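Local structure of Non-structural protein 11 (Prrsv 16244b, 5EYI) at residues Ser5-Lys10 / Thr24-Leu29; Pro38-Gln43 / Asp50-Ser55; Gln98-Thr103 / Leu205-Val210; Gly108-Asp113 / Cys178-Val183. The protein probably acts as a uridylate-specific endoribonuclease that trims polyuridine from replicating viral RNA and so prevents activation of host double-stranded RNA sensors. The protein carries 1 engineered substitution. All blocks are in the same frame, centred on the assembly; numbering follows the deposited sequence.

Interaction 1: residues Ser5-Lys10 / Thr24-Leu29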
# COMPACT_ATOMS: atom_id res chain seq x y z
N SER A 5 9.78 30.37 -15.43
CA SER A 5 9.45 28.98 -15.47
C SER A 5 7.97 28.83 -15.13
O SER A 5 7.38 29.66 -14.45
CB SER A 5 10.34 28.24 -14.49
OG SER A 5 10.63 29.07 -13.40
N SER A 6 7.38 27.76 -15.64
CA SER A 6 5.96 27.50 -15.48
C SER A 6 5.75 26.00 -15.32
O SER A 6 6.63 25.22 -15.70
CB SER A 6 5.17 28.03 -16.68
OG SER A 6 5.83 27.75 -17.90
N PRO A 7 4.60 25.60 -14.74
CA PRO A 7 4.38 24.19 -14.49
C PRO A 7 4.18 23.39 -15.75
O PRO A 7 3.74 23.92 -16.79
CB PRO A 7 3.09 24.17 -13.66
CG PRO A 7 2.41 25.45 -13.97
CD PRO A 7 3.53 26.43 -14.16
N LEU A 8 4.50 22.10 -15.64
CA LEU A 8 4.06 21.12 -16.63
C LEU A 8 2.53 21.13 -16.64
O LEU A 8 1.92 21.37 -15.59
CB LEU A 8 4.59 19.72 -16.28
CG LEU A 8 6.13 19.57 -16.25
CD1 LEU A 8 6.51 18.24 -15.64
CD2 LEU A 8 6.71 19.71 -17.64
N PRO A 9 1.89 20.89 -17.80
CA PRO A 9 0.42 21.05 -17.84
C PRO A 9 -0.36 20.32 -16.74
O PRO A 9 -1.25 20.90 -16.12
CB PRO A 9 0.04 20.56 -19.23
CG PRO A 9 1.25 20.87 -20.06
CD PRO A 9 2.45 20.72 -19.16
N LYS A 10 0.03 19.07 -16.49
CA LYS A 10 -0.64 18.23 -15.49
C LYS A 10 -0.72 18.81 -14.07
O LYS A 10 -1.70 18.56 -13.38
CB LYS A 10 0.01 16.85 -15.44
CG LYS A 10 1.47 16.83 -15.01
CD LYS A 10 2.12 15.52 -15.40
CE LYS A 10 3.61 15.56 -15.13
NZ LYS A 10 4.26 14.30 -15.58
N THR A 24 1.90 29.06 -23.42
CA THR A 24 1.60 28.31 -24.64
C THR A 24 1.24 26.86 -24.39
O THR A 24 0.52 26.27 -25.20
CB THR A 24 2.75 28.37 -25.66
OG1 THR A 24 3.97 27.91 -25.04
CG2 THR A 24 2.92 29.79 -26.17
N GLN A 25 1.72 26.28 -23.29
CA GLN A 25 1.44 24.86 -23.00
C GLN A 25 0.01 24.62 -22.50
O GLN A 25 -0.41 23.47 -22.35
CB GLN A 25 2.48 24.26 -22.04
CG GLN A 25 2.37 24.64 -20.56
CD GLN A 25 3.21 25.85 -20.19
OE1 GLN A 25 3.33 26.79 -20.97
NE2 GLN A 25 3.78 25.83 -18.98
N PHE A 26 -0.73 25.68 -22.23
CA PHE A 26 -2.13 25.56 -21.85
C PHE A 26 -3.05 26.05 -22.96
O PHE A 26 -2.59 26.67 -23.92
CB PHE A 26 -2.36 26.34 -20.57
CG PHE A 26 -1.62 25.77 -19.40
CD1 PHE A 26 -2.05 24.59 -18.81
CD2 PHE A 26 -0.47 26.39 -18.90
CE1 PHE A 26 -1.37 24.05 -17.74
CE2 PHE A 26 0.22 25.85 -17.83
CZ PHE A 26 -0.23 24.68 -17.24
N ALA A 27 -4.33 25.74 -22.84
CA ALA A 27 -5.35 26.15 -23.81
C ALA A 27 -5.45 27.67 -23.82
O ALA A 27 -5.68 28.27 -22.78
CB ALA A 27 -6.70 25.54 -23.44
N LYS A 28 -5.25 28.29 -24.99
CA LYS A 28 -5.26 29.75 -25.07
C LYS A 28 -6.67 30.27 -24.80
O LYS A 28 -7.64 29.71 -25.30
CB LYS A 28 -4.77 30.27 -26.44
CG LYS A 28 -4.62 31.79 -26.49
CD LYS A 28 -3.84 32.27 -27.71
CE LYS A 28 -3.88 33.78 -27.86
N LEU A 29 -6.75 31.32 -23.98
CA LEU A 29 -8.00 32.00 -23.67
C LEU A 29 -7.83 33.49 -24.03
O LEU A 29 -6.80 34.08 -23.69
CB LEU A 29 -8.33 31.86 -22.19
CG LEU A 29 -9.67 32.43 -21.69
CD1 LEU A 29 -10.85 31.60 -22.18
CD2 LEU A 29 -9.69 32.54 -20.18
O HOH W 1 5.68 28.22 -21.15
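The Phe26 ring presses its CE1-CZ end against the backbone of Pro7-Pro9, meeting Pro9 CA and the carbonyls of Pro7 and Leu8 obliquely. CE1 approaches Pro9 CA to 3.5 Å, and Pro7 CG lies 4.3 Å from CZ; the ring tip touches both prolines. The second flat group, the amide of Gln25, bonds within its own plane: both of its N-H groups are used there, and both point to residues 5-10. NE2 donates to Ser6 OG at 3.0 Å (163°) and to Pro7 O at 2.9 Å (160°), a double grip that fixes the rotation of the amide. Gln25 reaches these acceptors through a bend at chi2 (-92°), where CD turns aside. Its CG touches Pro9 CG at 4.0 Å, the two side chains crossing obliquely. A water 2.8 Å from Gln25 OE1 also lies close to Ser6 OG. That hydroxyl, while accepting from Gln25, is hydrogen-bonded to Met72 O. The contact thus combines a polar clasp at Ser6-Pro7 with a rigid apolar surface of prolines against an aromatic ring. It belongs to the N-terminal domain of nsp11, where the backbone of Ser6 pairs with Met72 in strand 71-73 and Pro7 rests on Tyr87 of strand 85-93. Leu8 is the N-cap of helix 9-14, so Phe26 packs against the start of that helix, while just after it Ala27 joins strand 27-28 to strand 19-20.

Interaction 2: residues Pro38-Gln43 / Asp50-Ser55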
# COMPACT_ATOMS: atom_id res chain seq x y z
N PRO A 38 -10.98 30.24 -14.37
CA PRO A 38 -9.71 29.99 -13.68
C PRO A 38 -8.57 30.01 -14.70
O PRO A 38 -8.66 29.33 -15.73
CB PRO A 38 -9.89 28.59 -13.07
CG PRO A 38 -11.35 28.34 -13.08
CD PRO A 38 -11.90 29.08 -14.26
N VAL A 39 -7.53 30.79 -14.45
CA VAL A 39 -6.43 30.90 -15.40
C VAL A 39 -5.08 30.61 -14.74
O VAL A 39 -4.82 31.07 -13.64
CB VAL A 39 -6.41 32.27 -16.12
CG1 VAL A 39 -7.51 32.34 -17.17
CG2 VAL A 39 -6.52 33.43 -15.13
N VAL A 40 -4.25 29.83 -15.42
CA VAL A 40 -2.87 29.61 -15.03
C VAL A 40 -2.06 30.59 -15.86
O VAL A 40 -2.29 30.75 -17.06
CB VAL A 40 -2.41 28.14 -15.21
CG1 VAL A 40 -2.62 27.62 -16.63
CG2 VAL A 40 -0.95 27.99 -14.79
N THR A 41 -1.13 31.27 -15.20
CA THR A 41 -0.50 32.45 -15.78
C THR A 41 0.79 32.79 -15.04
O THR A 41 1.01 32.31 -13.92
CB THR A 41 -1.46 33.66 -15.72
OG1 THR A 41 -0.88 34.79 -16.38
CG2 THR A 41 -1.81 34.03 -14.26
N THR A 42 1.64 33.60 -15.67
CA THR A 42 2.78 34.21 -14.97
C THR A 42 2.53 35.67 -14.62
O THR A 42 3.40 36.32 -14.04
CB THR A 42 4.11 34.07 -15.75
OG1 THR A 42 4.03 34.78 -16.98
CG2 THR A 42 4.41 32.63 -16.03
N GLN A 43 1.33 36.18 -14.94
CA GLN A 43 0.95 37.55 -14.62
C GLN A 43 0.01 37.57 -13.42
O GLN A 43 -1.09 37.01 -13.48
CB GLN A 43 0.25 38.18 -15.80
CG GLN A 43 1.12 38.23 -17.05
CD GLN A 43 0.33 38.61 -18.28
OE1 GLN A 43 -0.75 39.20 -18.19
NE2 GLN A 43 0.87 38.28 -19.45
N ASP A 50 -9.77 34.25 -10.03
CA ASP A 50 -9.41 32.84 -9.89
C ASP A 50 -8.22 32.61 -10.80
O ASP A 50 -8.36 32.58 -12.02
CB ASP A 50 -10.59 31.94 -10.22
CG ASP A 50 -11.81 32.29 -9.39
OD1 ASP A 50 -11.81 31.98 -8.18
OD2 ASP A 50 -12.76 32.89 -9.92
N ARG A 51 -7.04 32.53 -10.21
CA ARG A 51 -5.82 32.42 -10.99
C ARG A 51 -4.75 31.65 -10.25
O ARG A 51 -4.67 31.69 -9.03
CB ARG A 51 -5.30 33.82 -11.38
CG ARG A 51 -4.95 34.71 -10.21
CD ARG A 51 -4.40 36.06 -10.68
NE ARG A 51 -3.91 36.84 -9.55
CZ ARG A 51 -4.66 37.46 -8.63
NH1 ARG A 51 -5.99 37.41 -8.68
NH2 ARG A 51 -4.07 38.14 -7.66
N LEU A 52 -3.94 30.94 -11.02
CA LEU A 52 -2.83 30.17 -10.50
C LEU A 52 -1.61 30.84 -11.08
O LEU A 52 -1.35 30.71 -12.27
CB LEU A 52 -2.93 28.71 -10.95
CG LEU A 52 -1.83 27.77 -10.44
CD1 LEU A 52 -1.87 27.68 -8.92
CD2 LEU A 52 -1.96 26.40 -11.09
N VAL A 53 -0.88 31.60 -10.25
CA VAL A 53 0.24 32.37 -10.75
C VAL A 53 1.52 31.56 -10.56
O VAL A 53 1.81 31.13 -9.45
CB VAL A 53 0.39 33.75 -10.04
CG1 VAL A 53 1.58 34.51 -10.62
CG2 VAL A 53 -0.88 34.58 -10.20
N ALA A 54 2.24 31.35 -11.66
CA ALA A 54 3.57 30.74 -11.65
C ALA A 54 4.62 31.84 -11.69
O ALA A 54 4.62 32.68 -12.60
CB ALA A 54 3.72 29.84 -12.85
N SER A 55 5.53 31.84 -10.73
CA SER A 55 6.52 32.91 -10.64
C SER A 55 7.87 32.38 -10.24
O SER A 55 7.98 31.36 -9.55
CB SER A 55 6.07 33.96 -9.61
OG SER A 55 5.92 33.39 -8.32
O HOH W 2 5.44 35.73 -12.12
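Val40 and Leu52 stand side by side, pointing the same way from neighbouring parallel strands, and Val40 CG2 touches Leu52 CD2 at 4.2 Å. On the other face of the sheet, which carries Val39, Thr41, Arg51 and Val53, the side chains of Val39 and Arg51 meet at a slant instead, with CG2 of the valine 4.0 Å from CB of the arginine. Beyond CB, Arg51 leaves its partner; its CG lies between the backbone N and the carbonyl carbon (chi1 61°), and the chain then runs extended as far as NE. Its guanidinium bonds Asn44 OD1 and Trp48 O in the connecting loop and makes a cation-pi contact with Phe92. Thr41 turns its methyl to the strand 51-55 and uses OG1 to accept from Gln43 N at 3.0 Å, an ST turn, while OG1 is also hydrogen-bonded to Asp22. Four backbone bonds tie the strands, from Val39 N to Asp50 O (3.1 Å), Leu52 N to Val39 O (2.8 Å), Thr41 N to Leu52 O and Ala54 N to Thr41 O (2.7 Å, 170°). Where this pairing ends, a water donates to both Thr42 O and Ala54 O. Cohesion therefore comes chiefly from the backbone: the buried polar groups between the strands are paired with one another, and the side chains add modest apolar contacts and direct their polar ends to other parts of the domain.

Interaction 3: residues Gln98-Thr103 / Leu205-Val210; sequences QLLPET and LDFKEV
Thr103 holds Phe207 with both branches of its side chain. The methyl CG2 lies over one face of the ring, 3.6 Å from its centroid and offset toward the rim, a CH-pi contact in which the two side chains cross at about a right angle. The hydroxyl OG1, anti to the backbone N (chi1 -175°), faces the Phe207 amide and accepts from Phe207 N at 3.1 Å in a nearly straight bond (169°). Pro101 O approaches the ring near its plane, 3.5 Å from CE1, and Pro101 CG reaches CD1 at 4.1 Å. Leu100 CB adds an oblique apolar contact. The next shell is the turn itself: Leu205 to Lys208 form a type I' beta turn, closed by the reciprocal backbone bonds Leu205 N to Lys208 O and Lys208 N to Leu205 O. This two-residue hairpin places Phe207 at its tip, while Asp206 is anchored by Ser106 and Ser161. In the NendoU domain the hairpin joins strands 198-205 and 208-215; its Phe207 ring packs on Phe105, on Val11 of helix 9-14 and on Leu89 of strand 85-93.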
# COMPACT_ATOMS: atom_id res chain seq x y z
N GLN A 98 -4.84 31.36 -1.52
CA GLN A 98 -5.17 30.16 -0.76
C GLN A 98 -3.91 29.44 -0.35
O GLN A 98 -2.90 29.51 -1.05
CB GLN A 98 -6.02 29.21 -1.62
CG GLN A 98 -7.31 29.81 -2.14
CD GLN A 98 -8.19 30.35 -1.05
OE1 GLN A 98 -8.53 31.54 -1.02
NE2 GLN A 98 -8.57 29.48 -0.12
N LEU A 99 -3.98 28.74 0.77
CA LEU A 99 -2.93 27.82 1.18
C LEU A 99 -2.95 26.64 0.21
O LEU A 99 -4.00 26.04 -0.01
CB LEU A 99 -3.16 27.32 2.60
CG LEU A 99 -1.89 26.85 3.33
CD1 LEU A 99 -1.17 28.06 3.91
CD2 LEU A 99 -2.22 25.83 4.42
N LEU A 100 -1.79 26.31 -0.37
CA LEU A 100 -1.66 25.11 -1.20
C LEU A 100 -1.15 23.97 -0.34
O LEU A 100 -0.35 24.20 0.56
CB LEU A 100 -0.72 25.35 -2.37
CG LEU A 100 -1.29 26.12 -3.57
CD1 LEU A 100 -0.16 26.56 -4.49
CD2 LEU A 100 -2.30 25.27 -4.33
N PRO A 101 -1.61 22.73 -0.61
CA PRO A 101 -1.12 21.58 0.15
C PRO A 101 0.29 21.15 -0.25
O PRO A 101 0.85 21.64 -1.23
CB PRO A 101 -2.13 20.49 -0.18
CG PRO A 101 -2.63 20.84 -1.53
CD PRO A 101 -2.65 22.34 -1.58
N GLU A 102 0.85 20.24 0.54
CA GLU A 102 2.18 19.68 0.28
C GLU A 102 2.04 18.61 -0.79
O GLU A 102 1.05 17.87 -0.81
CB GLU A 102 2.76 19.04 1.54
CG GLU A 102 2.91 19.97 2.75
CD GLU A 102 4.17 20.83 2.72
OE1 GLU A 102 4.16 21.91 3.36
OE2 GLU A 102 5.17 20.43 2.09
N THR A 103 3.02 18.53 -1.69
CA THR A 103 3.02 17.51 -2.74
C THR A 103 4.43 17.17 -3.19
O THR A 103 5.33 17.98 -3.04
CB THR A 103 2.18 17.97 -3.98
OG1 THR A 103 2.10 16.91 -4.94
CG2 THR A 103 2.79 19.18 -4.65
N LEU A 205 0.84 13.93 -5.60
CA LEU A 205 1.83 13.98 -6.67
C LEU A 205 1.30 14.96 -7.69
O LEU A 205 0.21 14.76 -8.23
CB LEU A 205 2.01 12.60 -7.29
CG LEU A 205 2.80 12.46 -8.59
CD1 LEU A 205 4.15 13.17 -8.54
CD2 LEU A 205 3.00 10.99 -8.88
N ASP A 206 2.05 16.05 -7.93
CA ASP A 206 1.60 17.16 -8.79
C ASP A 206 0.24 17.71 -8.33
O ASP A 206 -0.60 18.05 -9.15
CB ASP A 206 1.54 16.72 -10.27
CG ASP A 206 2.87 16.23 -10.80
OD1 ASP A 206 3.92 16.77 -10.38
OD2 ASP A 206 2.88 15.33 -11.67
N PHE A 207 0.03 17.77 -7.02
CA PHE A 207 -1.25 18.16 -6.39
C PHE A 207 -2.45 17.23 -6.67
O PHE A 207 -3.58 17.64 -6.47
CB PHE A 207 -1.63 19.61 -6.74
CG PHE A 207 -0.58 20.62 -6.36
CD1 PHE A 207 -0.41 20.99 -5.02
CD2 PHE A 207 0.23 21.21 -7.32
CE1 PHE A 207 0.55 21.92 -4.66
CE2 PHE A 207 1.19 22.15 -6.97
CZ PHE A 207 1.35 22.50 -5.63
N LYS A 208 -2.21 16.00 -7.09
CA LYS A 208 -3.27 15.03 -7.30
C LYS A 208 -3.18 14.03 -6.14
O LYS A 208 -2.11 13.52 -5.85
CB LYS A 208 -3.08 14.33 -8.64
CG LYS A 208 -3.88 13.06 -8.89
CD LYS A 208 -5.24 13.33 -9.48
CE LYS A 208 -5.16 13.51 -10.99
NZ LYS A 208 -5.00 12.22 -11.71
N GLU A 209 -4.31 13.77 -5.50
CA GLU A 209 -4.38 12.77 -4.43
C GLU A 209 -4.11 11.39 -4.99
O GLU A 209 -4.78 10.94 -5.91
CB GLU A 209 -5.76 12.77 -3.76
CG GLU A 209 -6.02 13.99 -2.88
CD GLU A 209 -5.31 13.95 -1.53
OE1 GLU A 209 -5.48 14.93 -0.77
OE2 GLU A 209 -4.58 12.96 -1.22
N VAL A 210 -3.09 10.73 -4.45
CA VAL A 210 -2.70 9.40 -4.89
C VAL A 210 -2.47 8.54 -3.66
O VAL A 210 -2.43 9.06 -2.54
CB VAL A 210 -1.41 9.42 -5.74
CG1 VAL A 210 -1.61 10.26 -7.00
CG2 VAL A 210 -0.20 9.94 -4.95

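Interaction 4: residues Gly108-Asp113 / Cys178-Val183; sequences GRIEVD and CTLTDV
Asp182 points its side chain at the start of helix 109-112, with CG held between its own backbone N and carbonyl carbon (chi1 68°). The carboxylate lies beside the first turn, and OD2 accepts from Ile110 N at 2.9 Å and 172°, using its anti lone pair; Arg109 N lies close by as well. In Arg109 the bend at chi3 (-75°) turns NE aside from the extended chain, and the arginine and aspartate side chains run alongside in opposite senses. NH2 donates not to the carboxylate but to the backbone, reaching Asp182 O at 2.8 Å from above the carbonyl plane. A water completes the site: it accepts from Gly108 N and donates to Asp182 OD2 at 2.7 Å and Glu111 OE1 at 2.6 Å. The two acidic oxygens, OD2 of Asp182 and OE1 of Glu111, are 4.3 Å apart, and the shared water together with the helix start probably eases their repulsion. Beside the carboxylate, Ile110 CD1 packs on Leu180 CD2 at 3.9 Å. Arg109 also forms a salt bridge with Glu122, and Glu111 one with Lys10 of helix 9-14. Helix 109-112, closed by a Schellman motif at Asp113, is thus pinned to the last residue of strand 173-180 and the loop that follows; in that loop Thr181 pairs by backbone with His146, a predicted active-site residue, and Thr181 and Val183 pack on Leu205 of strand 198-205.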
# COMPACT_ATOMS: atom_id res chain seq x y z
N GLY A 108 9.65 16.05 -15.06
CA GLY A 108 9.73 16.43 -16.47
C GLY A 108 10.35 15.39 -17.37
O GLY A 108 10.41 15.58 -18.59
N ARG A 109 10.79 14.26 -16.80
CA ARG A 109 11.48 13.23 -17.58
C ARG A 109 10.58 12.56 -18.61
O ARG A 109 11.01 12.26 -19.73
CB ARG A 109 12.11 12.19 -16.67
CG ARG A 109 13.45 12.64 -16.14
CD ARG A 109 14.07 11.61 -15.24
NE ARG A 109 13.43 11.56 -13.94
CZ ARG A 109 13.86 10.82 -12.92
NH1 ARG A 109 14.97 10.09 -13.05
NH2 ARG A 109 13.21 10.84 -11.76
N ILE A 110 9.33 12.31 -18.21
CA ILE A 110 8.35 11.76 -19.15
C ILE A 110 8.15 12.70 -20.36
O ILE A 110 8.20 12.25 -21.49
CB ILE A 110 7.01 11.43 -18.44
CG1 ILE A 110 7.19 10.19 -17.56
CG2 ILE A 110 5.89 11.18 -19.44
CD1 ILE A 110 6.15 10.06 -16.46
N GLU A 111 8.00 14.00 -20.11
CA GLU A 111 7.67 14.94 -21.19
C GLU A 111 8.82 15.08 -22.18
O GLU A 111 8.57 15.16 -23.38
CB GLU A 111 7.24 16.31 -20.65
CG GLU A 111 5.83 16.34 -20.06
CD GLU A 111 5.73 15.73 -18.67
OE1 GLU A 111 6.77 15.32 -18.10
OE2 GLU A 111 4.60 15.65 -18.14
N VAL A 112 10.07 15.09 -21.70
CA VAL A 112 11.23 15.15 -22.62
C VAL A 112 11.75 13.79 -23.05
O VAL A 112 12.63 13.73 -23.88
CB VAL A 112 12.40 16.00 -22.07
CG1 VAL A 112 11.90 17.37 -21.66
CG2 VAL A 112 13.12 15.34 -20.92
N ASP A 113 11.19 12.71 -22.49
CA ASP A 113 11.62 11.33 -22.74
C ASP A 113 13.06 11.05 -22.30
O ASP A 113 13.79 10.29 -22.95
CB ASP A 113 11.41 10.94 -24.22
CG ASP A 113 11.33 9.43 -24.42
OD1 ASP A 113 10.86 8.71 -23.52
OD2 ASP A 113 11.74 8.96 -25.50
N CYS A 178 0.55 -1.43 -15.93
CA CYS A 178 1.35 -1.11 -14.77
C CYS A 178 1.56 0.41 -14.67
O CYS A 178 1.70 1.10 -15.68
CB CYS A 178 2.64 -1.94 -14.78
SG CYS A 178 4.19 -1.09 -15.08
N THR A 179 1.53 0.92 -13.44
CA THR A 179 1.58 2.35 -13.19
C THR A 179 3.02 2.80 -13.13
O THR A 179 3.89 2.06 -12.70
CB THR A 179 0.88 2.75 -11.88
OG1 THR A 179 1.43 2.01 -10.79
CG2 THR A 179 -0.61 2.50 -11.97
N LEU A 180 3.25 4.04 -13.54
CA LEU A 180 4.60 4.55 -13.68
C LEU A 180 4.62 6.03 -13.36
O LEU A 180 3.68 6.75 -13.71
CB LEU A 180 5.04 4.30 -15.12
CG LEU A 180 6.42 4.74 -15.59
CD1 LEU A 180 6.88 3.79 -16.69
CD2 LEU A 180 6.44 6.19 -16.06
N THR A 181 5.68 6.48 -12.69
CA THR A 181 5.94 7.91 -12.49
C THR A 181 7.39 8.21 -12.83
O THR A 181 8.18 7.30 -13.07
CB THR A 181 5.68 8.35 -11.03
OG1 THR A 181 6.72 7.88 -10.17
CG2 THR A 181 4.34 7.83 -10.54
N ASP A 182 7.72 9.50 -12.87
CA ASP A 182 9.11 9.95 -12.96
C ASP A 182 9.56 10.77 -11.74
O ASP A 182 10.48 11.59 -11.85
CB ASP A 182 9.36 10.71 -14.27
CG ASP A 182 8.65 12.04 -14.33
OD1 ASP A 182 8.08 12.50 -13.32
OD2 ASP A 182 8.70 12.64 -15.42
N VAL A 183 8.94 10.52 -10.59
CA VAL A 183 9.31 11.24 -9.38
C VAL A 183 10.75 10.91 -8.98
O VAL A 183 11.23 9.79 -9.20
CB VAL A 183 8.38 10.94 -8.18
CG1 VAL A 183 6.93 11.26 -8.53
CG2 VAL A 183 8.51 9.51 -7.71
O HOH W 3 6.93 14.60 -15.65

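In the fold
All four contacts are largely buried, although Thr42 and Gln43 in interaction 2 and Pro101 in interaction 3 reach toward the surface. Interactions 1 and 2 lie in the N-terminal domain and touch through Phe26 and Val40; one relies on a glutamine clasp, the other on parallel-strand backbone pairing. Interactions 3 and 4 belong to the NendoU domain, share the packing of Leu205, and 4 is nested in the chain loop closed by 3. Lys10, from interaction 1, bridges the two domains. Interaction 3 centres on an aromatic ring and a threonine, whereas interaction 4, nearest the chain's centre, adds carboxylates and an arginine to its bridging water; waters also bridge interactions 1 and 2.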